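PDB 3GJA: CytC3 from Streptomyces, which is a nonheme iron halogenase with a beta-barrel fold that probably chlorinates an amino acid side chain, as related iron- and 2-oxoglutarate-dependent halogenases do. Local coordinates for residues Arg51-Tyr56 against Ser306-Glu311; Pro262-Val267 against Asp295-Asn300. All blocks are in the same frame, centred on the assembly; numbering follows the deposited sequence.

Contact 1: Arg51-Tyr56 against Ser306-Glu311; sequences RSLAIY and SQRGYE
Two turns meet side by side at the protein surface, and the packing centres on Leu53 against Arg308 and Gln307. CD1 of Leu53 lies over the centre of one face of the Arg308 guanidinium, 3.8 Å from Arg308 CZ, and extends to the aliphatic part of the same chain, 3.5 Å from Arg308 CG. The leucine gets there with CG beside its backbone N and anti to the carbonyl carbon (chi1 -74°); the arginine crosses it obliquely, its chain extended from CG to NE, so that the methyl packs on Arg308 CG and on the flat cation. Next to this pair, the bent chain of Gln307 sets its CG 3.2 Å from the carbonyl oxygen of Leu53. Beyond it Gln307 NE2 lies only loosely by CG2 of Ile55, at 4.1 Å. The solvent side is looser. There Ser52 OG stands 4.1 Å from Arg308 NH2, and a water does the bridging: it accepts from Leu53 N at 2.8 Å and, over a longer 3.3 Å, from Arg308 NH1. The guanidinium has its stronger partner in the carbonyl oxygen of Asp73, with a weak, long ion pair to Asp50, so its position is probably set in large part from outside. Backbone bonds from Ala54 N to Arg51 O and from Gly309 N to Ser306 O close the turns. Arg51 NH2 to Tyr56 O, at 2.8 Å, and Tyr310 N to Ser306 OG brace the residues beyond them; Ser306 OG also accepts from Arg308 N, whose place is less sure. The arrangement is a pairing of two type I beta turns, Arg51-Ala54 and Ser306-Gly309, the second incorporating an ST turn, joined at the periphery of the fold by side chains packing on each other and on the Leu53 carbonyl oxygen, and by one water.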
loop_
_atom_site.group_PDB
_atom_site.type_symbol
_atom_site.label_atom_id
_atom_site.label_comp_id
_atom_site.label_asym_id
_atom_site.label_seq_id
_atom_site.Cartn_x
_atom_site.Cartn_y
_atom_site.Cartn_z
ATOM N N ARG A 51 -20.155 5.588 -2.432
ATOM C CA ARG A 51 -19.656 5.179 -1.126
ATOM C C ARG A 51 -20.717 4.465 -0.298
ATOM O O ARG A 51 -20.525 4.243 0.897
ATOM C CB ARG A 51 -19.151 6.405 -0.347
ATOM C CG ARG A 51 -17.948 7.108 -0.971
ATOM C CD ARG A 51 -17.442 8.258 -0.092
ATOM N NE ARG A 51 -16.973 7.770 1.202
ATOM C CZ ARG A 51 -15.792 7.195 1.419
ATOM N NH1 ARG A 51 -14.927 7.035 0.426
ATOM N NH2 ARG A 51 -15.483 6.750 2.636
ATOM N N SER A 52 -21.824 4.097 -0.937
ATOM C CA SER A 52 -22.923 3.436 -0.240
ATOM C C SER A 52 -22.466 2.283 0.647
ATOM O O SER A 52 -23.081 2.009 1.672
ATOM C CB SER A 52 -23.963 2.924 -1.242
ATOM O OG SER A 52 -23.503 1.765 -1.910
ATOM N N LEU A 53 -21.387 1.612 0.267
ATOM C CA LEU A 53 -20.902 0.489 1.060
ATOM C C LEU A 53 -19.472 0.654 1.567
ATOM O O LEU A 53 -18.837 -0.322 1.953
ATOM C CB LEU A 53 -21.009 -0.805 0.251
ATOM C CG LEU A 53 -22.419 -1.372 0.072
ATOM C CD1 LEU A 53 -22.398 -2.513 -0.930
ATOM C CD2 LEU A 53 -22.944 -1.852 1.417
ATOM N N ALA A 54 -18.963 1.882 1.560
ATOM C CA ALA A 54 -17.605 2.132 2.034
ATOM C C ALA A 54 -17.607 1.975 3.552
ATOM O O ALA A 54 -18.573 2.346 4.215
ATOM C CB ALA A 54 -17.165 3.534 1.647
ATOM N N ILE A 55 -16.531 1.430 4.107
ATOM C CA ILE A 55 -16.490 1.229 5.549
ATOM C C ILE A 55 -16.308 2.499 6.369
ATOM O O ILE A 55 -16.630 2.513 7.558
ATOM C CB ILE A 55 -15.417 0.204 5.950
ATOM C CG1 ILE A 55 -14.020 0.724 5.621
ATOM C CG2 ILE A 55 -15.687 -1.108 5.237
ATOM C CD1 ILE A 55 -12.908 -0.062 6.316
ATOM N N TYR A 56 -15.799 3.566 5.756
ATOM C CA TYR A 56 -15.634 4.817 6.494
ATOM C C TYR A 56 -16.716 5.818 6.113
ATOM O O TYR A 56 -16.961 6.068 4.939
ATOM C CB TYR A 56 -14.249 5.427 6.261
ATOM C CG TYR A 56 -13.127 4.503 6.672
ATOM C CD1 TYR A 56 -13.220 3.744 7.841
ATOM C CD2 TYR A 56 -11.982 4.372 5.890
ATOM C CE1 TYR A 56 -12.205 2.874 8.217
ATOM C CE2 TYR A 56 -10.961 3.506 6.258
ATOM C CZ TYR A 56 -11.080 2.760 7.421
ATOM O OH TYR A 56 -10.077 1.896 7.791
ATOM N N SER A 306 -15.582 -9.116 1.809
ATOM C CA SER A 306 -15.703 -7.694 1.529
ATOM C C SER A 306 -17.126 -7.247 1.798
ATOM O O SER A 306 -18.048 -8.062 1.875
ATOM C CB SER A 306 -15.362 -7.393 0.069
ATOM O OG SER A 306 -16.529 -7.385 -0.737
ATOM N N GLN A 307 -17.293 -5.937 1.921
ATOM C CA GLN A 307 -18.581 -5.336 2.182
ATOM C C GLN A 307 -19.565 -5.638 1.053
ATOM O O GLN A 307 -20.746 -5.315 1.152
ATOM C CB GLN A 307 -18.403 -3.834 2.322
ATOM C CG GLN A 307 -19.341 -3.186 3.290
ATOM C CD GLN A 307 -19.057 -3.576 4.728
ATOM O OE1 GLN A 307 -19.718 -3.095 5.641
ATOM N NE2 GLN A 307 -18.071 -4.445 4.937
ATOM N N ARG A 308 -19.076 -6.239 -0.028
ATOM C CA ARG A 308 -19.937 -6.578 -1.158
ATOM C C ARG A 308 -19.989 -8.075 -1.399
ATOM O O ARG A 308 -20.380 -8.522 -2.476
ATOM C CB ARG A 308 -19.473 -5.885 -2.442
ATOM C CG ARG A 308 -20.226 -4.604 -2.758
ATOM C CD ARG A 308 -19.942 -4.112 -4.178
ATOM N NE ARG A 308 -20.703 -2.902 -4.466
ATOM C CZ ARG A 308 -20.394 -1.696 -4.004
ATOM N NH1 ARG A 308 -19.328 -1.529 -3.235
ATOM N NH2 ARG A 308 -21.163 -0.658 -4.292
ATOM N N GLY A 309 -19.581 -8.847 -0.402
ATOM C CA GLY A 309 -19.618 -10.289 -0.538
ATOM C C GLY A 309 -18.432 -10.896 -1.256
ATOM O O GLY A 309 -18.425 -12.096 -1.538
ATOM N N TYR A 310 -17.426 -10.088 -1.570
ATOM C CA TYR A 310 -16.257 -10.634 -2.239
ATOM C C TYR A 310 -15.494 -11.413 -1.171
ATOM O O TYR A 310 -15.086 -10.861 -0.150
ATOM C CB TYR A 310 -15.400 -9.514 -2.836
ATOM C CG TYR A 310 -14.192 -10.018 -3.594
ATOM C CD1 TYR A 310 -13.087 -10.527 -2.916
ATOM C CD2 TYR A 310 -14.158 -9.998 -4.994
ATOM C CE1 TYR A 310 -11.977 -11.006 -3.605
ATOM C CE2 TYR A 310 -13.052 -10.477 -5.693
ATOM C CZ TYR A 310 -11.967 -10.981 -4.992
ATOM O OH TYR A 310 -10.874 -11.476 -5.663
ATOM N N GLU A 311 -15.326 -12.707 -1.411
ATOM C CA GLU A 311 -14.654 -13.591 -0.473
ATOM C C GLU A 311 -13.148 -13.585 -0.649
ATOM O O GLU A 311 -12.651 -13.777 -1.754
ATOM C CB GLU A 311 -15.189 -15.011 -0.660
ATOM C CG GLU A 311 -14.787 -15.994 0.413
ATOM C CD GLU A 311 -15.276 -15.581 1.786
ATOM O OE1 GLU A 311 -16.454 -15.167 1.902
ATOM O OE2 GLU A 311 -14.482 -15.679 2.748
HETATM O O HOH W 1 -19.624 1.460 -1.910
#

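Contact 2: Pro262-Val267 against Asp295-Asn300; sequences PTQVQV and DEYGHN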
loop_
_atom_site.group_PDB
_atom_site.type_symbol
_atom_site.label_atom_id
_atom_site.label_comp_id
_atom_site.label_asym_id
_atom_site.label_seq_id
_atom_site.Cartn_x
_atom_site.Cartn_y
_atom_site.Cartn_z
ATOM N N PRO A 262 3.187 -9.002 7.924
ATOM C CA PRO A 262 2.968 -10.408 8.283
ATOM C C PRO A 262 2.004 -10.522 9.459
ATOM O O PRO A 262 1.850 -9.572 10.222
ATOM C CB PRO A 262 4.379 -10.909 8.610
ATOM C CG PRO A 262 5.063 -9.688 9.106
ATOM C CD PRO A 262 4.597 -8.629 8.125
ATOM N N THR A 263 1.355 -11.678 9.590
ATOM C CA THR A 263 0.368 -11.934 10.650
ATOM C C THR A 263 0.801 -11.629 12.094
ATOM O O THR A 263 -0.019 -11.261 12.935
ATOM C CB THR A 263 -0.113 -13.407 10.606
ATOM O OG1 THR A 263 1.023 -14.282 10.550
ATOM C CG2 THR A 263 -1.000 -13.649 9.392
ATOM N N GLN A 264 2.080 -11.806 12.378
ATOM C CA GLN A 264 2.619 -11.560 13.709
ATOM C C GLN A 264 2.529 -10.088 14.088
ATOM O O GLN A 264 2.657 -9.726 15.261
ATOM C CB GLN A 264 4.071 -12.006 13.737
ATOM C CG GLN A 264 4.570 -12.396 12.349
ATOM C CD GLN A 264 5.854 -11.707 11.997
ATOM O OE1 GLN A 264 6.397 -11.901 10.917
ATOM N NE2 GLN A 264 6.353 -10.890 12.914
ATOM N N VAL A 265 2.306 -9.236 13.093
ATOM C CA VAL A 265 2.217 -7.806 13.342
ATOM C C VAL A 265 0.836 -7.366 13.807
ATOM O O VAL A 265 -0.187 -7.873 13.340
ATOM C CB VAL A 265 2.598 -7.008 12.080
ATOM C CG1 VAL A 265 2.403 -5.507 12.321
ATOM C CG2 VAL A 265 4.035 -7.310 11.705
ATOM N N GLN A 266 0.811 -6.417 14.734
ATOM C CA GLN A 266 -0.451 -5.899 15.234
ATOM C C GLN A 266 -0.860 -4.637 14.477
ATOM O O GLN A 266 -0.083 -3.686 14.341
ATOM C CB GLN A 266 -0.349 -5.597 16.724
ATOM C CG GLN A 266 -0.025 -6.807 17.568
ATOM C CD GLN A 266 -0.248 -6.544 19.037
ATOM O OE1 GLN A 266 -1.387 -6.422 19.491
ATOM N NE2 GLN A 266 0.839 -6.439 19.790
ATOM N N VAL A 267 -2.092 -4.642 13.991
ATOM C CA VAL A 267 -2.631 -3.528 13.241
ATOM C C VAL A 267 -3.562 -2.744 14.139
ATOM O O VAL A 267 -4.429 -3.312 14.798
ATOM C CB VAL A 267 -3.390 -4.036 12.005
ATOM C CG1 VAL A 267 -4.061 -2.878 11.268
ATOM C CG2 VAL A 267 -2.416 -4.763 11.093
ATOM N N ASP A 295 -3.515 -17.467 9.660
ATOM C CA ASP A 295 -3.316 -16.542 10.766
ATOM C C ASP A 295 -3.329 -17.283 12.094
ATOM O O ASP A 295 -4.390 -17.627 12.617
ATOM C CB ASP A 295 -4.402 -15.460 10.758
ATOM C CG ASP A 295 -4.292 -14.516 11.943
ATOM O OD1 ASP A 295 -3.198 -14.439 12.537
ATOM O OD2 ASP A 295 -5.297 -13.849 12.277
ATOM N N GLU A 296 -2.134 -17.525 12.625
ATOM C CA GLU A 296 -1.955 -18.228 13.890
ATOM C C GLU A 296 -2.044 -17.281 15.073
ATOM O O GLU A 296 -1.724 -17.674 16.191
ATOM C CB GLU A 296 -0.581 -18.899 13.932
ATOM C CG GLU A 296 -0.324 -19.902 12.834
ATOM C CD GLU A 296 1.159 -20.091 12.576
ATOM O OE1 GLU A 296 1.775 -19.174 11.984
ATOM O OE2 GLU A 296 1.710 -21.149 12.969
ATOM N N TYR A 297 -2.472 -16.043 14.840
ATOM C CA TYR A 297 -2.548 -15.068 15.923
ATOM C C TYR A 297 -3.919 -14.584 16.354
ATOM O O TYR A 297 -4.229 -14.590 17.539
ATOM C CB TYR A 297 -1.674 -13.852 15.593
ATOM C CG TYR A 297 -0.214 -14.206 15.479
ATOM C CD1 TYR A 297 0.293 -14.796 14.325
ATOM C CD2 TYR A 297 0.652 -14.004 16.552
ATOM C CE1 TYR A 297 1.628 -15.180 14.245
ATOM C CE2 TYR A 297 1.987 -14.386 16.484
ATOM C CZ TYR A 297 2.466 -14.970 15.331
ATOM O OH TYR A 297 3.786 -15.333 15.265
ATOM N N GLY A 298 -4.735 -14.136 15.414
ATOM C CA GLY A 298 -6.051 -13.651 15.789
ATOM C C GLY A 298 -6.060 -12.378 16.628
ATOM O O GLY A 298 -7.089 -12.031 17.212
ATOM N N HIS A 299 -4.936 -11.664 16.695
ATOM C CA HIS A 299 -4.891 -10.426 17.480
ATOM C C HIS A 299 -5.271 -9.171 16.687
ATOM O O HIS A 299 -5.225 -8.060 17.215
ATOM C CB HIS A 299 -3.505 -10.240 18.110
ATOM C CG HIS A 299 -2.382 -10.204 17.120
ATOM N ND1 HIS A 299 -1.063 -10.349 17.490
ATOM C CD2 HIS A 299 -2.378 -10.032 15.776
ATOM C CE1 HIS A 299 -0.295 -10.271 16.417
ATOM N NE2 HIS A 299 -1.068 -10.078 15.365
ATOM N N ASN A 300 -5.651 -9.352 15.425
ATOM C CA ASN A 300 -6.044 -8.230 14.576
ATOM C C ASN A 300 -7.488 -8.358 14.121
ATOM O O ASN A 300 -8.030 -9.460 14.074
ATOM C CB ASN A 300 -5.175 -8.173 13.317
ATOM C CG ASN A 300 -3.760 -7.753 13.599
ATOM O OD1 ASN A 300 -3.524 -6.788 14.319
ATOM N ND2 ASN A 300 -2.805 -8.467 13.022
HETATM O O HOH W 2 0.198 -16.943 11.192
HETATM O O HOH W 3 -2.563 -11.591 12.399
HETATM O O HOH W 4 -4.119 -5.283 16.958
#
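An Asx turn at Asp295 and a type I beta turn at Pro262-Val265 shape this contact, in which two side chains of a C-terminal loop bind the main chain that links strand 253-262 to strand 266-267. Asn300 binds with both ends of its amide. Its ND2 donates almost straight (177°) to Val265 O at 2.7 Å, in the plane of both groups, while its OD1 receives Val267 N at 2.6 Å from above the amide plane; together they fix the rotation of the amide. His299, with CG in the crowded position between backbone N and carbonyl carbon (chi1 58°), turns NE2 to Thr263 O at 2.9 Å, an oxygen tilted out of the ring plane, and makes a weak bond to Val265 O. The imidazole is sandwiched, Tyr297 CB over the centre of one face and Gln266 CG over the other, toward the rim. An alanine in place of His299 would remove the NE2 bonds and the ring between Tyr297 CB and Gln266 CG, and would probably loosen the hold of this loop on the 262-267 backbone. Further along, Gln264 CA sits over the face of the Tyr297 ring in a CH-pi contact, 3.8 Å from its centroid. Asp295 OD1 accepts from Tyr297 N at 2.9 Å, and a water gives its protons to this oxygen and to Thr263 O while accepting from Asn300 ND2. A second water accepts from Thr263 OG1 and Glu296 N. Against the main sheet, Thr263 and Asn300 rest on Leu99, and Val267 on Trp101, the two supporting residues belonging to strand 98-108, while Gln266 pairs through its backbone with Ile133 and Val265 packs on Ile132, both of strand 132-133.

How the contacts relate
From the N terminus the chain runs through helix 34-49 into 51-56, the first half of contact 1, whose partner 306-311 arrives only near the C terminus. Between them come helices 75-82 and 84-94 and most strands of the antiparallel sheet. Near the end of this long excursion, strand 253-262 leads into 262-267, and the chain closes the much shorter loop of contact 2 at 295-300, after strand 289-290. Contact 2 is therefore nested inside contact 1. Their centres lie about 22 Å apart and they do not touch. The C-terminal loop serves both, meeting first the turn beyond strand 253-262, then the loop after helix 34-49.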